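Local coordinates for protein protease (PDB 5Z6O) that cleaves peptide bonds in proteins as a subtilisin-family serine protease of the proteinase K kind, using a catalytic triad, at residues S10-I16 / P208-T213; T128-V132 / A238-M242. The contacts are given in a common frame with arbitrary orientation. Residues are numbered along the deposited sequence.

Interaction 1 (S10-I16 / P208-T213); sequences SWGLSRI and PGKDIT
The indole nitrogen of Trp11 is shared by two successive backbone carbonyls: NE1 donates to Lys210 O at 2.8 Å and, weakly, to Asp211 O at 3.1 Å, both near the plane of the ring. Trp11 opens the short helix 11-16, and its p rotamer (chi1 71°, chi2 -89°) swings the indole across to 208-213. Over one face of its six-membered ring lies Pro208 in a CH-pi contact, CB standing 3.9 Å from the centroid. Gly12 packs against the same proline, its CA 3.6 Å from Pro208 CB, where any CB would clash. Asp211 takes a left-handed conformation (phi 56°, psi 61°) and, with Ile212 opposite Leu224, makes a G1 beta bulge in the antiparallel pair 212-215/221-224; the turn thus connects the end of edge strand 205-208 of the subtilase parallel sheet to this hairpin. Ile212, with both chi angles m, brings CD1 to 3.9 Å from Trp11 CE2. At the N-cap, Ser10 (chi1 t) accepts a weak hydrogen bond on OG from Thr213 N at 3.3 Å, while Ile16 CG2 rests 4.0 Å from Pro208 CD. Arg15 leads its guanidinium away to a salt bridge with Asp191.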
loop_
_atom_site.group_PDB
_atom_site.type_symbol
_atom_site.label_atom_id
_atom_site.label_comp_id
_atom_site.label_asym_id
_atom_site.label_seq_id
_atom_site.Cartn_x
_atom_site.Cartn_y
_atom_site.Cartn_z
ATOM N N SER A 10 6.952 -14.248 -0.054
ATOM C CA SER A 10 7.463 -13.072 0.643
ATOM C C SER A 10 7.059 -13.212 2.103
ATOM O O SER A 10 5.881 -13.479 2.369
ATOM C CB SER A 10 6.884 -11.775 0.059
ATOM O OG SER A 10 7.400 -10.652 0.780
ATOM N N TRP A 11 8.015 -13.024 3.032
ATOM C CA TRP A 11 7.718 -13.164 4.467
ATOM C C TRP A 11 6.637 -12.195 4.920
ATOM O O TRP A 11 5.925 -12.485 5.884
ATOM C CB TRP A 11 9.000 -12.972 5.327
ATOM C CG TRP A 11 9.486 -11.554 5.360
ATOM C CD1 TRP A 11 10.363 -10.954 4.490
ATOM C CD2 TRP A 11 9.110 -10.544 6.301
ATOM N NE1 TRP A 11 10.541 -9.626 4.829
ATOM C CE2 TRP A 11 9.757 -9.343 5.917
ATOM C CE3 TRP A 11 8.253 -10.523 7.400
ATOM C CZ2 TRP A 11 9.608 -8.152 6.624
ATOM C CZ3 TRP A 11 8.103 -9.302 8.105
ATOM C CH2 TRP A 11 8.802 -8.167 7.731
ATOM N N GLY A 12 6.454 -11.071 4.222
ATOM C CA GLY A 12 5.468 -10.093 4.680
ATOM C C GLY A 12 4.039 -10.615 4.598
ATOM O O GLY A 12 3.208 -10.330 5.474
ATOM N N LEU A 13 3.741 -11.430 3.578
ATOM C CA LEU A 13 2.409 -12.014 3.476
ATOM C C LEU A 13 2.123 -12.921 4.657
ATOM O O LEU A 13 1.083 -12.810 5.317
ATOM C CB LEU A 13 2.280 -12.818 2.172
ATOM C CG LEU A 13 2.404 -12.003 0.884
ATOM C CD1 LEU A 13 2.229 -12.966 -0.292
ATOM C CD2 LEU A 13 1.318 -10.901 0.799
ATOM N N SER A 14 3.009 -13.873 4.919
ATOM C CA SER A 14 2.702 -14.784 6.010
ATOM C C SER A 14 2.737 -14.078 7.352
ATOM O O SER A 14 2.031 -14.493 8.271
ATOM C CB SER A 14 3.664 -15.970 5.992
ATOM O OG SER A 14 4.961 -15.525 5.686
ATOM N N ARG A 15 3.496 -12.976 7.474
ATOM C CA ARG A 15 3.519 -12.254 8.744
ATOM C C ARG A 15 2.159 -11.665 9.063
ATOM O O ARG A 15 1.758 -11.643 10.230
ATOM C CB ARG A 15 4.564 -11.136 8.709
ATOM C CG ARG A 15 4.771 -10.429 10.082
ATOM C CD ARG A 15 5.309 -11.423 11.090
ATOM N NE ARG A 15 5.294 -10.921 12.474
ATOM C CZ ARG A 15 4.253 -11.030 13.294
ATOM N NH1 ARG A 15 4.360 -10.604 14.549
ATOM N NH2 ARG A 15 3.120 -11.605 12.878
ATOM N N ILE A 16 1.469 -11.116 8.050
ATOM C CA ILE A 16 0.256 -10.355 8.382
ATOM C C ILE A 16 -0.939 -11.240 8.703
ATOM O O ILE A 16 -1.972 -10.718 9.146
ATOM C CB ILE A 16 -0.152 -9.374 7.270
ATOM C CG1 ILE A 16 -0.514 -10.148 6.004
ATOM C CG2 ILE A 16 0.974 -8.381 7.056
ATOM C CD1 ILE A 16 -1.334 -9.372 4.961
ATOM N N PRO A 208 5.179 -4.915 6.986
ATOM C CA PRO A 208 6.470 -5.447 6.529
ATOM C C PRO A 208 7.061 -4.578 5.437
ATOM O O PRO A 208 6.391 -4.258 4.449
ATOM C CB PRO A 208 6.106 -6.839 5.999
ATOM C CG PRO A 208 4.990 -7.267 6.902
ATOM C CD PRO A 208 4.158 -5.981 7.092
ATOM N N GLY A 209 8.335 -4.220 5.609
ATOM C CA GLY A 209 8.914 -3.259 4.695
ATOM C C GLY A 209 10.346 -3.526 4.339
ATOM O O GLY A 209 10.909 -2.790 3.532
ATOM N N LYS A 210 10.973 -4.537 4.938
ATOM C CA LYS A 210 12.364 -4.842 4.607
ATOM C C LYS A 210 12.436 -6.199 3.949
ATOM O O LYS A 210 11.859 -7.179 4.463
ATOM C CB LYS A 210 13.254 -4.815 5.856
ATOM C CG LYS A 210 14.714 -5.233 5.546
ATOM C CD LYS A 210 15.605 -5.055 6.785
ATOM C CE LYS A 210 17.073 -5.339 6.437
ATOM N NZ LYS A 210 17.316 -6.787 6.477
ATOM N N ASP A 211 13.131 -6.255 2.802
ATOM C CA ASP A 211 13.303 -7.482 2.014
ATOM C C ASP A 211 11.958 -8.091 1.635
ATOM O O ASP A 211 11.650 -9.241 1.960
ATOM C CB ASP A 211 14.204 -8.515 2.732
ATOM C CG ASP A 211 15.614 -7.986 2.932
ATOM O OD1 ASP A 211 16.111 -7.286 2.042
ATOM O OD2 ASP A 211 16.220 -8.226 3.979
ATOM N N ILE A 212 11.186 -7.306 0.878
ATOM C CA ILE A 212 9.850 -7.691 0.423
ATOM C C ILE A 212 9.955 -8.099 -1.048
ATOM O O ILE A 212 10.455 -7.331 -1.870
ATOM C CB ILE A 212 8.853 -6.538 0.598
ATOM C CG1 ILE A 212 8.718 -6.143 2.069
ATOM C CG2 ILE A 212 7.507 -6.912 -0.073
ATOM C CD1 ILE A 212 8.210 -7.321 2.931
ATOM N N THR A 213 9.533 -9.321 -1.377
ATOM C CA THR A 213 9.611 -9.834 -2.739
ATOM C C THR A 213 8.276 -9.654 -3.452
ATOM O O THR A 213 7.221 -10.002 -2.902
ATOM C CB THR A 213 10.009 -11.310 -2.709
ATOM O OG1 THR A 213 11.272 -11.409 -2.029
ATOM C CG2 THR A 213 10.112 -11.921 -4.151
#

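Interaction 2 (T128-V132 / A238-M242); sequences TGKSV and AAYLM
Met242 lays its thioether along the backbone of 129-131 and against Val132, reaching across from the helix with chi1 m and both chi2 and chi3 t. This extended chain places SD 3.9 Å from Lys130 CA and also 3.9 Å from Val132 CG2, while the terminal CE comes within 3.8 Å of Ser131 O. Residues 238-242 are regular alpha helix, with Met242 N bonded to Ala238 O at 2.9 Å. Opposite them, 128-132 turns through Gly129 (phi 84°, psi -8°), continues through Lys130 at -140°/50° and is fully extended by Val132 (-134°/139°). The closest CA pairs are Lys130 with Met242 and Val132 with Ala239, each 6.6 Å apart. Val132, chi1 t, points its CA-to-CB bond toward the helix and sets CG2 4.2 Å from Ala238 CB and 4.3 Å from Ala239 CB; the two small alanines leave room for the valine beside the methionine. No hydrogen bond joins the segments, so the contact is made by apolar and van der Waals packing. Ser131 points its CA-to-CB bond away from the helix, and its OG bonds Ala127 O. This is helix-on-sheet packing in the alpha/beta subtilase fold: helix 227-245, whose first turn carries Ser228, the probable charge-relay serine, meets the start of a central strand near the helix's other end, away from the active site. Strand 131-135 runs parallel between 37-42 and 157-162; Phe158 of the latter touches Val132, Ala238 and Met242, Ile36 meets Ala239 and Met242, and helix 249-259 adds Ile256 against Ala238.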
loop_
_atom_site.group_PDB
_atom_site.type_symbol
_atom_site.label_atom_id
_atom_site.label_comp_id
_atom_site.label_asym_id
_atom_site.label_seq_id
_atom_site.Cartn_x
_atom_site.Cartn_y
_atom_site.Cartn_z
ATOM N N THR A 128 -17.211 4.983 -4.771
ATOM C CA THR A 128 -17.085 5.837 -3.599
ATOM C C THR A 128 -17.364 5.050 -2.327
ATOM O O THR A 128 -18.384 4.367 -2.220
ATOM C CB THR A 128 -18.051 7.011 -3.715
ATOM O OG1 THR A 128 -17.736 7.748 -4.900
ATOM C CG2 THR A 128 -17.942 7.918 -2.495
ATOM N N GLY A 129 -16.441 5.150 -1.360
ATOM C CA GLY A 129 -16.516 4.424 -0.118
ATOM C C GLY A 129 -15.970 3.022 -0.172
ATOM O O GLY A 129 -15.832 2.396 0.881
ATOM N N LYS A 130 -15.631 2.512 -1.350
ATOM C CA LYS A 130 -15.060 1.174 -1.456
ATOM C C LYS A 130 -13.947 1.169 -2.491
ATOM O O LYS A 130 -13.866 0.326 -3.385
ATOM C CB LYS A 130 -16.153 0.146 -1.744
ATOM C CG LYS A 130 -17.189 0.549 -2.749
ATOM C CD LYS A 130 -18.265 -0.555 -2.816
ATOM C CE LYS A 130 -18.887 -0.691 -4.202
ATOM N NZ LYS A 130 -19.936 0.336 -4.460
ATOM N N SER A 131 -13.033 2.133 -2.361
ATOM C CA SER A 131 -11.896 2.322 -3.258
ATOM C C SER A 131 -10.669 2.534 -2.390
ATOM O O SER A 131 -10.794 3.071 -1.284
ATOM C CB SER A 131 -12.006 3.573 -4.176
ATOM O OG SER A 131 -13.064 3.516 -5.096
ATOM N N VAL A 132 -9.479 2.193 -2.934
ATOM C CA VAL A 132 -8.225 2.276 -2.185
ATOM C C VAL A 132 -7.190 2.951 -3.063
ATOM O O VAL A 132 -7.148 2.726 -4.279
ATOM C CB VAL A 132 -7.761 0.854 -1.758
ATOM C CG1 VAL A 132 -6.317 0.881 -1.234
ATOM C CG2 VAL A 132 -8.727 0.306 -0.722
ATOM N N ALA A 238 -6.709 -3.163 3.418
ATOM C CA ALA A 238 -7.937 -2.387 3.398
ATOM C C ALA A 238 -8.903 -2.935 2.374
ATOM O O ALA A 238 -10.096 -3.058 2.648
ATOM C CB ALA A 238 -7.647 -0.912 3.104
ATOM N N ALA A 239 -8.406 -3.271 1.177
ATOM C CA ALA A 239 -9.313 -3.818 0.164
ATOM C C ALA A 239 -9.917 -5.134 0.646
ATOM O O ALA A 239 -11.124 -5.378 0.507
ATOM C CB ALA A 239 -8.554 -3.989 -1.165
ATOM N N TYR A 240 -9.086 -5.978 1.261
ATOM C CA TYR A 240 -9.542 -7.224 1.860
ATOM C C TYR A 240 -10.660 -6.990 2.882
ATOM O O TYR A 240 -11.698 -7.670 2.864
ATOM C CB TYR A 240 -8.331 -7.876 2.493
ATOM C CG TYR A 240 -8.607 -9.110 3.284
ATOM C CD1 TYR A 240 -8.856 -10.323 2.647
ATOM C CD2 TYR A 240 -8.621 -9.063 4.658
ATOM C CE1 TYR A 240 -9.117 -11.476 3.390
ATOM C CE2 TYR A 240 -8.837 -10.231 5.432
ATOM C CZ TYR A 240 -9.098 -11.402 4.780
ATOM O OH TYR A 240 -9.319 -12.506 5.548
ATOM N N LEU A 241 -10.463 -6.034 3.804
ATOM C CA LEU A 241 -11.459 -5.843 4.851
ATOM C C LEU A 241 -12.725 -5.214 4.294
ATOM O O LEU A 241 -13.822 -5.487 4.798
ATOM C CB LEU A 241 -10.886 -4.970 5.977
ATOM C CG LEU A 241 -9.806 -5.689 6.783
ATOM C CD1 LEU A 241 -9.140 -4.723 7.777
ATOM C CD2 LEU A 241 -10.428 -6.856 7.535
ATOM N N MET A 242 -12.600 -4.358 3.279
ATOM C CA MET A 242 -13.787 -3.799 2.646
ATOM C C MET A 242 -14.648 -4.893 2.048
ATOM O O MET A 242 -15.871 -4.883 2.208
ATOM C CB MET A 242 -13.403 -2.798 1.541
ATOM C CG MET A 242 -12.874 -1.496 2.101
ATOM S SD MET A 242 -12.242 -0.473 0.706
ATOM C CE MET A 242 -11.732 0.941 1.676
#

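How the interactions relate
Both contacts are largely buried and bear on helix 227-245: interaction 2 uses its 238-242 part directly, whereas in interaction 1 Pro208 and Ile212 touch it through His233 and Met229. Their centres lie 21 Å apart, and the contacts do not touch, the nearest atoms being about 7 Å apart. Interaction 2 joins that helix to a central strand and has no hydrogen bond across it, resting on apolar side chains and van der Waals contact with the strand backbone. Interaction 1 sits where edge strand 205-208 leaves the sheet and mixes an aromatic face with hydrogen bonds to a turn's backbone; Trp11, Lys210 and Asp211 are partly exposed. It is nearer the active site, Gly209 lying about 8 Å from the side chain of Ser228.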